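Local coordinates for particle-associated glycoside hydrolase (Acinetobacter phage Fri1, PDB 6C72), which probably degrades the capsular polysaccharide of Acinetobacter baumannii as a trimeric phage tailspike glycosidase, opening the way for virus entry, at residues Thr360-Cys365 / Thr386-Tyr391; Gly390-Ser395 / Asn414-Gly419; Asp407-Ser412 / Phe428-Phe433. One frame throughout, in Å; residues are numbered along the deposited sequence.

Interaction 1 (Thr360-Cys365 / Thr386-Tyr391); sequences TIRNNC and TTTTGY
The Y391 ring lies under the backbone of C365: C365 O sits over one face, offset toward the rim and 3.5 Å from Y391 CG, while T388 CB of the ring's own type II turn covers the centre of the opposite face. Two oxygens meet the ring edge near its plane, N363 O by CD2 and N364 OD1 3.5 Å from Y391 CE2; both approach where ring C-H groups point, probably a weakly favourable electrostatic setting. The contact belongs to the parallel beta-helix of the tailspike, where strand 360-363, paired with strand 333-336, meets the loop that follows strand 384-385, in the next coil. The second flat group is the R362 guanidinium. T387 OG1 lies over one of its faces, 3.2 Å from R362 NH1, at an angle too poor for a hydrogen bond. Both groups share E331: one carboxylate oxygen forms a salt bridge with R362 NH1 and the other a hydrogen bond with T387 OG1. With CG anti to the backbone N (chi1 167°) and the rest extended, the arginine runs out over T387, and its NH2 reaches N364 OD1 at 3.3 Å from well above the amide carbonyl plane. No direct hydrogen bond joins the segments; water does it. One water accepts from R362 NE at 3.0 Å and from T388 N while donating to N363 O. A second accepts from N363 N at 2.6 Å and bonds to T386 OG1, also hydrogen-bonded to T415 OG1. A third accepts from N363 ND2 at 3.0 Å and donates to Y391 O at 2.7 Å.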
loop_
_atom_site.group_PDB
_atom_site.type_symbol
_atom_site.label_atom_id
_atom_site.label_comp_id
_atom_site.label_asym_id
_atom_site.label_seq_id
_atom_site.Cartn_x
_atom_site.Cartn_y
_atom_site.Cartn_z
ATOM N N THR A 360 -18.516 -10.680 10.297
ATOM C CA THR A 360 -18.268 -11.287 8.995
ATOM C C THR A 360 -18.524 -10.248 7.905
ATOM O O THR A 360 -19.245 -9.278 8.114
ATOM C CB THR A 360 -19.148 -12.530 8.791
ATOM O OG1 THR A 360 -18.848 -13.138 7.526
ATOM C CG2 THR A 360 -20.627 -12.163 8.859
ATOM N N ILE A 361 -17.905 -10.448 6.745
ATOM C CA ILE A 361 -18.024 -9.506 5.637
ATOM C C ILE A 361 -19.264 -9.843 4.824
ATOM O O ILE A 361 -19.505 -11.017 4.513
ATOM C CB ILE A 361 -16.771 -9.539 4.754
ATOM C CG1 ILE A 361 -15.555 -9.058 5.543
ATOM C CG2 ILE A 361 -16.988 -8.743 3.470
ATOM C CD1 ILE A 361 -14.268 -9.274 4.810
ATOM N N ARG A 362 -20.050 -8.818 4.478
ATOM C CA ARG A 362 -21.223 -8.988 3.626
ATOM C C ARG A 362 -21.052 -8.218 2.320
ATOM O O ARG A 362 -20.956 -6.983 2.316
ATOM C CB ARG A 362 -22.503 -8.533 4.334
ATOM C CG ARG A 362 -23.699 -8.404 3.373
ATOM C CD ARG A 362 -25.021 -8.219 4.097
ATOM N NE ARG A 362 -26.051 -7.759 3.171
ATOM C CZ ARG A 362 -27.282 -7.385 3.526
ATOM N NH1 ARG A 362 -27.652 -7.423 4.796
ATOM N NH2 ARG A 362 -28.147 -6.966 2.605
ATOM N N ASN A 363 -21.086 -8.944 1.207
ATOM C CA ASN A 363 -21.093 -8.336 -0.115
ATOM C C ASN A 363 -22.495 -7.806 -0.393
ATOM O O ASN A 363 -23.449 -8.577 -0.514
ATOM C CB ASN A 363 -20.646 -9.364 -1.150
ATOM C CG ASN A 363 -20.874 -8.898 -2.580
ATOM O OD1 ASN A 363 -20.977 -7.693 -2.847
ATOM N ND2 ASN A 363 -20.944 -9.848 -3.513
ATOM N N ASN A 364 -22.635 -6.494 -0.483
ATOM C CA ASN A 364 -23.935 -5.908 -0.788
ATOM C C ASN A 364 -23.929 -5.167 -2.124
ATOM O O ASN A 364 -24.653 -4.187 -2.299
ATOM C CB ASN A 364 -24.380 -4.979 0.334
ATOM C CG ASN A 364 -25.881 -4.849 0.408
ATOM O OD1 ASN A 364 -26.617 -5.745 -0.021
ATOM N ND2 ASN A 364 -26.352 -3.721 0.935
ATOM N N CYS A 365 -23.132 -5.640 -3.079
ATOM C CA CYS A 365 -22.977 -4.991 -4.379
ATOM C C CYS A 365 -23.938 -5.629 -5.381
ATOM O O CYS A 365 -23.749 -6.781 -5.779
ATOM C CB CYS A 365 -21.529 -5.107 -4.855
ATOM S SG CYS A 365 -20.328 -4.377 -3.701
ATOM N N THR A 386 -23.259 -13.436 2.466
ATOM C CA THR A 386 -24.017 -12.665 1.492
ATOM C C THR A 386 -25.504 -12.876 1.741
ATOM O O THR A 386 -26.042 -13.950 1.455
ATOM C CB THR A 386 -23.631 -13.073 0.074
ATOM O OG1 THR A 386 -22.224 -12.891 -0.102
ATOM C CG2 THR A 386 -24.359 -12.224 -0.952
ATOM N N THR A 387 -26.183 -11.840 2.226
ATOM C CA THR A 387 -27.609 -11.982 2.492
ATOM C C THR A 387 -28.399 -12.091 1.190
ATOM O O THR A 387 -29.270 -12.959 1.053
ATOM C CB THR A 387 -28.105 -10.791 3.318
ATOM O OG1 THR A 387 -27.256 -10.604 4.453
ATOM C CG2 THR A 387 -29.522 -11.019 3.812
ATOM N N THR A 388 -28.072 -11.256 0.202
ATOM C CA THR A 388 -28.847 -11.184 -1.033
ATOM C C THR A 388 -28.389 -12.278 -1.987
ATOM O O THR A 388 -27.255 -12.260 -2.474
ATOM C CB THR A 388 -28.713 -9.808 -1.678
ATOM O OG1 THR A 388 -28.945 -8.786 -0.696
ATOM C CG2 THR A 388 -29.725 -9.664 -2.812
ATOM N N THR A 389 -29.270 -13.241 -2.239
ATOM C CA THR A 389 -28.957 -14.342 -3.138
ATOM C C THR A 389 -28.710 -13.842 -4.559
ATOM O O THR A 389 -29.563 -13.189 -5.161
ATOM C CB THR A 389 -30.112 -15.350 -3.122
ATOM O OG1 THR A 389 -30.301 -15.843 -1.786
ATOM C CG2 THR A 389 -29.837 -16.523 -4.092
ATOM N N GLY A 390 -27.556 -14.194 -5.112
ATOM C CA GLY A 390 -27.197 -13.782 -6.452
ATOM C C GLY A 390 -26.131 -12.715 -6.528
ATOM O O GLY A 390 -25.620 -12.458 -7.623
ATOM N N TYR A 391 -25.803 -12.053 -5.425
ATOM C CA TYR A 391 -24.726 -11.079 -5.466
ATOM C C TYR A 391 -23.393 -11.796 -5.636
ATOM O O TYR A 391 -23.194 -12.906 -5.131
ATOM C CB TYR A 391 -24.717 -10.232 -4.202
ATOM C CG TYR A 391 -25.770 -9.154 -4.185
ATOM C CD1 TYR A 391 -26.725 -9.060 -5.197
ATOM C CD2 TYR A 391 -25.807 -8.223 -3.166
ATOM C CE1 TYR A 391 -27.692 -8.059 -5.179
ATOM C CE2 TYR A 391 -26.764 -7.226 -3.139
ATOM C CZ TYR A 391 -27.699 -7.150 -4.142
ATOM O OH TYR A 391 -28.639 -6.162 -4.082
HETATM O O HOH W 1 -20.613 -11.469 1.449
HETATM O O HOH W 2 -25.942 -9.089 0.509
HETATM O O HOH W 3 -21.410 -12.746 -3.092
HETATM O O HOH W 4 -27.248 -3.378 -2.859
#

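Interaction 2 (Gly390-Ser395 / Asn414-Gly419); sequences GYVITS and NTLVTG
I393 N donates to L416 O at 2.8 Å, with a nearly straight angle of 166° at the hydrogen and the donor in the carbonyl plane. T418 OG1 also approaches T394 O as a hydrogen-bond donor, but the modelled 2.5 Å between them is doubtfully short. The threonine hydroxyl lies between the backbone N and the carbonyl carbon (chi1 83°), which places OG1 on the side of T394 O; the same oxygen accepts from D420 N. A weak bond, T418 N to I393 O at 3.4 Å, completes the direct set. Two CA-H...O contacts support it, V392 CA to L416 O and V417 CA to I393 O, the latter at 3.3 Å.

Strands 392-394 and 416-418 thus form a short parallel pair, their axes 18° apart, in successive coils of the beta-helix. Toward their N-terminal end water replaces direct bonding: one molecule lies between Y391 O and N414 O, and another donates to Y391 O and accepts weakly from L416 N.

Packing follows the two faces of the pair. On one, V392 CG2 lies 4.1 Å from L416 CB, and the leucine extends CD1 over the backbone of G390, 3.8 Å from its CA. On the other, buried face, I393 CB meets V417 CG1 at 3.9 Å, and I393 CD1 reaches T415 CG2. F384 packs against I393 and T415, and V438 of helix 438-441 against V417. Beyond the pair, V417 N is taken by Q441 OE1. The parallel register thus rests on the I393 N to L416 O bond, supported by the weak T418 N bond and the CA-H...O contacts, with branched aliphatic groups packing on the buried face and water bridging the polar atoms where the strands separate.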
loop_
_atom_site.group_PDB
_atom_site.type_symbol
_atom_site.label_atom_id
_atom_site.label_comp_id
_atom_site.label_asym_id
_atom_site.label_seq_id
_atom_site.Cartn_x
_atom_site.Cartn_y
_atom_site.Cartn_z
ATOM N N GLY A 390 -27.556 -14.194 -5.112
ATOM C CA GLY A 390 -27.197 -13.782 -6.452
ATOM C C GLY A 390 -26.131 -12.715 -6.528
ATOM O O GLY A 390 -25.620 -12.458 -7.623
ATOM N N TYR A 391 -25.803 -12.053 -5.425
ATOM C CA TYR A 391 -24.726 -11.079 -5.466
ATOM C C TYR A 391 -23.393 -11.796 -5.636
ATOM O O TYR A 391 -23.194 -12.906 -5.131
ATOM C CB TYR A 391 -24.717 -10.232 -4.202
ATOM C CG TYR A 391 -25.770 -9.154 -4.185
ATOM C CD1 TYR A 391 -26.725 -9.060 -5.197
ATOM C CD2 TYR A 391 -25.807 -8.223 -3.166
ATOM C CE1 TYR A 391 -27.692 -8.059 -5.179
ATOM C CE2 TYR A 391 -26.764 -7.226 -3.139
ATOM C CZ TYR A 391 -27.699 -7.150 -4.142
ATOM O OH TYR A 391 -28.639 -6.162 -4.082
ATOM N N VAL A 392 -22.485 -11.172 -6.375
ATOM C CA VAL A 392 -21.245 -11.819 -6.769
ATOM C C VAL A 392 -20.081 -10.943 -6.349
ATOM O O VAL A 392 -20.174 -9.713 -6.389
ATOM C CB VAL A 392 -21.205 -12.083 -8.296
ATOM C CG1 VAL A 392 -19.970 -12.920 -8.680
ATOM C CG2 VAL A 392 -22.483 -12.768 -8.746
ATOM N N ILE A 393 -18.991 -11.576 -5.934
ATOM C CA ILE A 393 -17.705 -10.903 -5.833
ATOM C C ILE A 393 -16.991 -11.156 -7.150
ATOM O O ILE A 393 -16.498 -12.257 -7.399
ATOM C CB ILE A 393 -16.877 -11.399 -4.646
ATOM C CG1 ILE A 393 -17.675 -11.280 -3.353
ATOM C CG2 ILE A 393 -15.574 -10.614 -4.552
ATOM C CD1 ILE A 393 -16.950 -11.835 -2.127
ATOM N N THR A 394 -16.934 -10.124 -7.984
ATOM C CA THR A 394 -16.464 -10.270 -9.347
ATOM C C THR A 394 -14.985 -10.590 -9.399
ATOM O O THR A 394 -14.557 -11.449 -10.177
ATOM C CB THR A 394 -16.760 -8.985 -10.096
ATOM O OG1 THR A 394 -18.173 -8.795 -10.096
ATOM C CG2 THR A 394 -16.270 -9.063 -11.520
ATOM N N SER A 395 -14.184 -9.907 -8.594
ATOM C CA SER A 395 -12.750 -10.139 -8.613
ATOM C C SER A 395 -12.163 -9.697 -7.286
ATOM O O SER A 395 -12.788 -8.954 -6.518
ATOM C CB SER A 395 -12.074 -9.375 -9.752
ATOM O OG SER A 395 -12.286 -7.996 -9.602
ATOM N N ASN A 414 -23.889 -18.402 1.134
ATOM C CA ASN A 414 -24.691 -17.820 0.054
ATOM C C ASN A 414 -23.869 -16.872 -0.820
ATOM O O ASN A 414 -24.381 -15.870 -1.318
ATOM C CB ASN A 414 -25.915 -17.099 0.635
ATOM C CG ASN A 414 -26.998 -16.836 -0.393
ATOM O OD1 ASN A 414 -27.203 -17.620 -1.321
ATOM N ND2 ASN A 414 -27.704 -15.717 -0.229
ATOM N N THR A 415 -22.581 -17.163 -0.993
ATOM C CA THR A 415 -21.663 -16.277 -1.699
ATOM C C THR A 415 -21.299 -16.853 -3.069
ATOM O O THR A 415 -21.215 -18.073 -3.240
ATOM C CB THR A 415 -20.417 -16.038 -0.842
ATOM O OG1 THR A 415 -20.836 -15.460 0.401
ATOM C CG2 THR A 415 -19.458 -15.088 -1.507
ATOM N N LEU A 416 -21.120 -15.966 -4.054
ATOM C CA LEU A 416 -20.721 -16.336 -5.411
ATOM C C LEU A 416 -19.526 -15.488 -5.816
ATOM O O LEU A 416 -19.494 -14.284 -5.532
ATOM C CB LEU A 416 -21.849 -16.121 -6.410
ATOM C CG LEU A 416 -23.192 -16.799 -6.157
ATOM C CD1 LEU A 416 -24.268 -16.132 -7.005
ATOM C CD2 LEU A 416 -23.095 -18.299 -6.475
ATOM N N VAL A 417 -18.524 -16.114 -6.435
ATOM C CA VAL A 417 -17.355 -15.397 -6.923
ATOM C C VAL A 417 -17.088 -15.845 -8.354
ATOM O O VAL A 417 -17.775 -16.714 -8.894
ATOM C CB VAL A 417 -16.104 -15.604 -6.033
ATOM C CG1 VAL A 417 -16.412 -15.309 -4.564
ATOM C CG2 VAL A 417 -15.494 -17.002 -6.203
ATOM N N THR A 418 -16.078 -15.249 -8.969
ATOM C CA THR A 418 -15.603 -15.713 -10.266
ATOM C C THR A 418 -14.150 -16.140 -10.122
ATOM O O THR A 418 -13.552 -16.046 -9.042
ATOM C CB THR A 418 -15.762 -14.639 -11.344
ATOM O OG1 THR A 418 -14.655 -13.739 -11.292
ATOM C CG2 THR A 418 -17.045 -13.859 -11.145
ATOM N N GLY A 419 -13.584 -16.622 -11.224
ATOM C CA GLY A 419 -12.197 -17.044 -11.237
ATOM C C GLY A 419 -11.206 -15.928 -11.025
ATOM O O GLY A 419 -10.032 -16.209 -10.752
HETATM O O HOH W 5 -24.893 -14.829 -4.039
HETATM O O HOH W 3 -21.410 -12.746 -3.092
#

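Interaction 3 (Asp407-Ser412 / Phe428-Phe433); sequences DLKGFS and FQDTTF
F411 and F433 pack with their ring planes 26° apart and their centroids separated by 5.0 Å, but the rings are slid so that they barely overlap. F411 CB lies over one face of F433, 3.4 Å from F433 CE1, and CG and CD1 of the F411 ring also approach CE1 and CZ of F433. CG stands anti to the F411 backbone N (chi1 172°), which sets it against those two atoms. The F411 ring crosses F428 obliquely, with F411 CD1 3.9 Å from F428 CE1. F433 in turn places CE2 above the centre of the F428 ring, so the three phenylalanines form one cluster. T431 CG2 fills in beside it, 3.9 Å from F411 CB. Strand 402-403, through L403, packs on F411, F428 and T431, helix 438-441 sets V438 on F411 and A439 on F433, and F398 meets F411 edge-to-face; this is consistent with the interior of the parallel beta-helix.

At the other end of the contact, K409 and D430 lie side by side and point the same way. K409 NZ forms a salt bridge to D430 OD2 at 3.1 Å, arriving on the anti side and 30° out of the carboxylate plane.

Between these two groups the backbones join in a single bridge. T432 N donates to K409 O at 2.9 Å; T431 CA approaches the same oxygen at 3.2 Å, and T432 CG2 also lies against it. A water accepts from F411 N and donates to T432 O, 2.8 Å away, continuing the bridge. Chemically, an apolar cluster is joined through one backbone bond and one water to a charged pair in which each group has a second, separate backbone partner, G405 O for K409 NZ and T452 N for D430 OD1, tying the pair to neighbouring chain segments.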
loop_
_atom_site.group_PDB
_atom_site.type_symbol
_atom_site.label_atom_id
_atom_site.label_comp_id
_atom_site.label_asym_id
_atom_site.label_seq_id
_atom_site.Cartn_x
_atom_site.Cartn_y
_atom_site.Cartn_z
ATOM N N ASP A 407 -16.573 -20.275 15.513
ATOM C CA ASP A 407 -18.021 -20.431 15.501
ATOM C C ASP A 407 -18.439 -21.329 14.344
ATOM O O ASP A 407 -18.402 -22.557 14.465
ATOM C CB ASP A 407 -18.712 -19.072 15.400
ATOM C CG ASP A 407 -20.162 -19.121 15.838
ATOM O OD1 ASP A 407 -20.607 -20.181 16.330
ATOM O OD2 ASP A 407 -20.867 -18.100 15.678
ATOM N N LEU A 408 -18.860 -20.732 13.228
ATOM C CA LEU A 408 -19.185 -21.507 12.036
ATOM C C LEU A 408 -17.919 -21.944 11.302
ATOM O O LEU A 408 -16.915 -21.232 11.266
ATOM C CB LEU A 408 -20.097 -20.713 11.100
ATOM C CG LEU A 408 -21.471 -20.385 11.695
ATOM C CD1 LEU A 408 -22.344 -19.630 10.697
ATOM C CD2 LEU A 408 -22.166 -21.652 12.185
ATOM N N LYS A 409 -17.979 -23.131 10.709
ATOM C CA LYS A 409 -16.820 -23.746 10.076
ATOM C C LYS A 409 -16.714 -23.491 8.574
ATOM O O LYS A 409 -15.731 -23.918 7.961
ATOM C CB LYS A 409 -16.846 -25.256 10.320
ATOM C CG LYS A 409 -16.920 -25.659 11.785
ATOM C CD LYS A 409 -15.599 -25.407 12.474
ATOM C CE LYS A 409 -15.586 -25.960 13.890
ATOM N NZ LYS A 409 -14.234 -25.793 14.492
ATOM N N GLY A 410 -17.693 -22.841 7.962
ATOM C CA GLY A 410 -17.674 -22.642 6.526
ATOM C C GLY A 410 -16.790 -21.491 6.091
ATOM O O GLY A 410 -16.339 -20.660 6.881
ATOM N N PHE A 411 -16.515 -21.447 4.787
ATOM C CA PHE A 411 -15.797 -20.292 4.256
ATOM C C PHE A 411 -16.737 -19.111 4.061
ATOM O O PHE A 411 -16.369 -17.962 4.334
ATOM C CB PHE A 411 -15.100 -20.650 2.947
ATOM C CG PHE A 411 -14.506 -19.469 2.229
ATOM C CD1 PHE A 411 -13.248 -19.006 2.559
ATOM C CD2 PHE A 411 -15.201 -18.837 1.209
ATOM C CE1 PHE A 411 -12.692 -17.932 1.903
ATOM C CE2 PHE A 411 -14.658 -17.758 0.545
ATOM C CZ PHE A 411 -13.404 -17.298 0.890
ATOM N N SER A 412 -17.952 -19.374 3.598
ATOM C CA SER A 412 -18.888 -18.312 3.272
ATOM C C SER A 412 -20.290 -18.887 3.311
ATOM O O SER A 412 -20.486 -20.101 3.334
ATOM C CB SER A 412 -18.580 -17.698 1.900
ATOM O OG SER A 412 -18.670 -18.670 0.874
ATOM N N PHE A 428 -6.516 -22.106 6.825
ATOM C CA PHE A 428 -7.885 -22.580 6.982
ATOM C C PHE A 428 -7.924 -23.574 8.142
ATOM O O PHE A 428 -7.548 -24.741 7.987
ATOM C CB PHE A 428 -8.392 -23.205 5.683
ATOM C CG PHE A 428 -8.585 -22.214 4.554
ATOM C CD1 PHE A 428 -9.506 -21.183 4.665
ATOM C CD2 PHE A 428 -7.871 -22.336 3.371
ATOM C CE1 PHE A 428 -9.693 -20.277 3.615
ATOM C CE2 PHE A 428 -8.053 -21.443 2.324
ATOM C CZ PHE A 428 -8.962 -20.416 2.442
ATOM N N GLN A 429 -8.364 -23.111 9.310
ATOM C CA GLN A 429 -8.510 -23.989 10.464
ATOM C C GLN A 429 -9.924 -24.541 10.466
ATOM O O GLN A 429 -10.881 -23.802 10.730
ATOM C CB GLN A 429 -8.214 -23.281 11.782
ATOM C CG GLN A 429 -8.222 -24.255 12.953
ATOM C CD GLN A 429 -7.734 -23.646 14.248
ATOM O OE1 GLN A 429 -6.661 -23.991 14.747
ATOM N NE2 GLN A 429 -8.528 -22.739 14.810
ATOM N N ASP A 430 -10.048 -25.836 10.162
ATOM C CA ASP A 430 -11.304 -26.576 10.114
ATOM C C ASP A 430 -12.262 -26.040 9.056
ATOM O O ASP A 430 -13.439 -26.412 9.059
ATOM C CB ASP A 430 -12.033 -26.596 11.472
ATOM C CG ASP A 430 -11.272 -27.341 12.566
ATOM O OD1 ASP A 430 -10.557 -28.317 12.269
ATOM O OD2 ASP A 430 -11.439 -26.977 13.751
ATOM N N THR A 431 -11.796 -25.180 8.151
ATOM C CA THR A 431 -12.674 -24.573 7.155
ATOM C C THR A 431 -13.199 -25.623 6.186
ATOM O O THR A 431 -12.415 -26.325 5.539
ATOM C CB THR A 431 -11.934 -23.489 6.376
ATOM O OG1 THR A 431 -11.221 -22.646 7.285
ATOM C CG2 THR A 431 -12.924 -22.652 5.565
ATOM N N THR A 432 -14.519 -25.736 6.079
ATOM C CA THR A 432 -15.131 -26.657 5.132
ATOM C C THR A 432 -15.642 -25.904 3.909
ATOM O O THR A 432 -16.298 -24.861 4.034
ATOM C CB THR A 432 -16.274 -27.442 5.773
ATOM O OG1 THR A 432 -16.946 -28.202 4.758
ATOM C CG2 THR A 432 -17.271 -26.500 6.450
ATOM N N PHE A 433 -15.328 -26.434 2.726
ATOM C CA PHE A 433 -15.889 -25.970 1.464
ATOM C C PHE A 433 -16.903 -26.972 0.914
ATOM O O PHE A 433 -17.250 -26.903 -0.268
ATOM C CB PHE A 433 -14.781 -25.722 0.435
ATOM C CG PHE A 433 -13.995 -24.443 0.651
ATOM C CD1 PHE A 433 -14.390 -23.247 0.041
ATOM C CD2 PHE A 433 -12.841 -24.440 1.440
ATOM C CE1 PHE A 433 -13.658 -22.075 0.227
ATOM C CE2 PHE A 433 -12.107 -23.274 1.624
ATOM C CZ PHE A 433 -12.522 -22.083 1.021
HETATM O O HOH W 6 -18.161 -23.107 2.954
#

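In the fold
All three contacts join successive coils toward the C-terminal part of the beta-helix. Interactions 1 and 2 share G390 and Y391, have centres 9 Å apart and touch directly: N414 ND2 hydrogen-bonds to T386 O at 3.0 Å, and one water serves both. Interaction 3 stands apart, with its centre about 17 Å from that of interaction 1 and 18 Å from that of interaction 2, although its segments adjoin those of interaction 2 in sequence. None contains a known zinc ligand. The T394 side chain is about 8 Å from that of D371, and F428 equally far from E424; both acidic residues bind zinc in crystals of this protein, though not in this chain. A bound zinc ion lies about 12 Å from the I393 side chain.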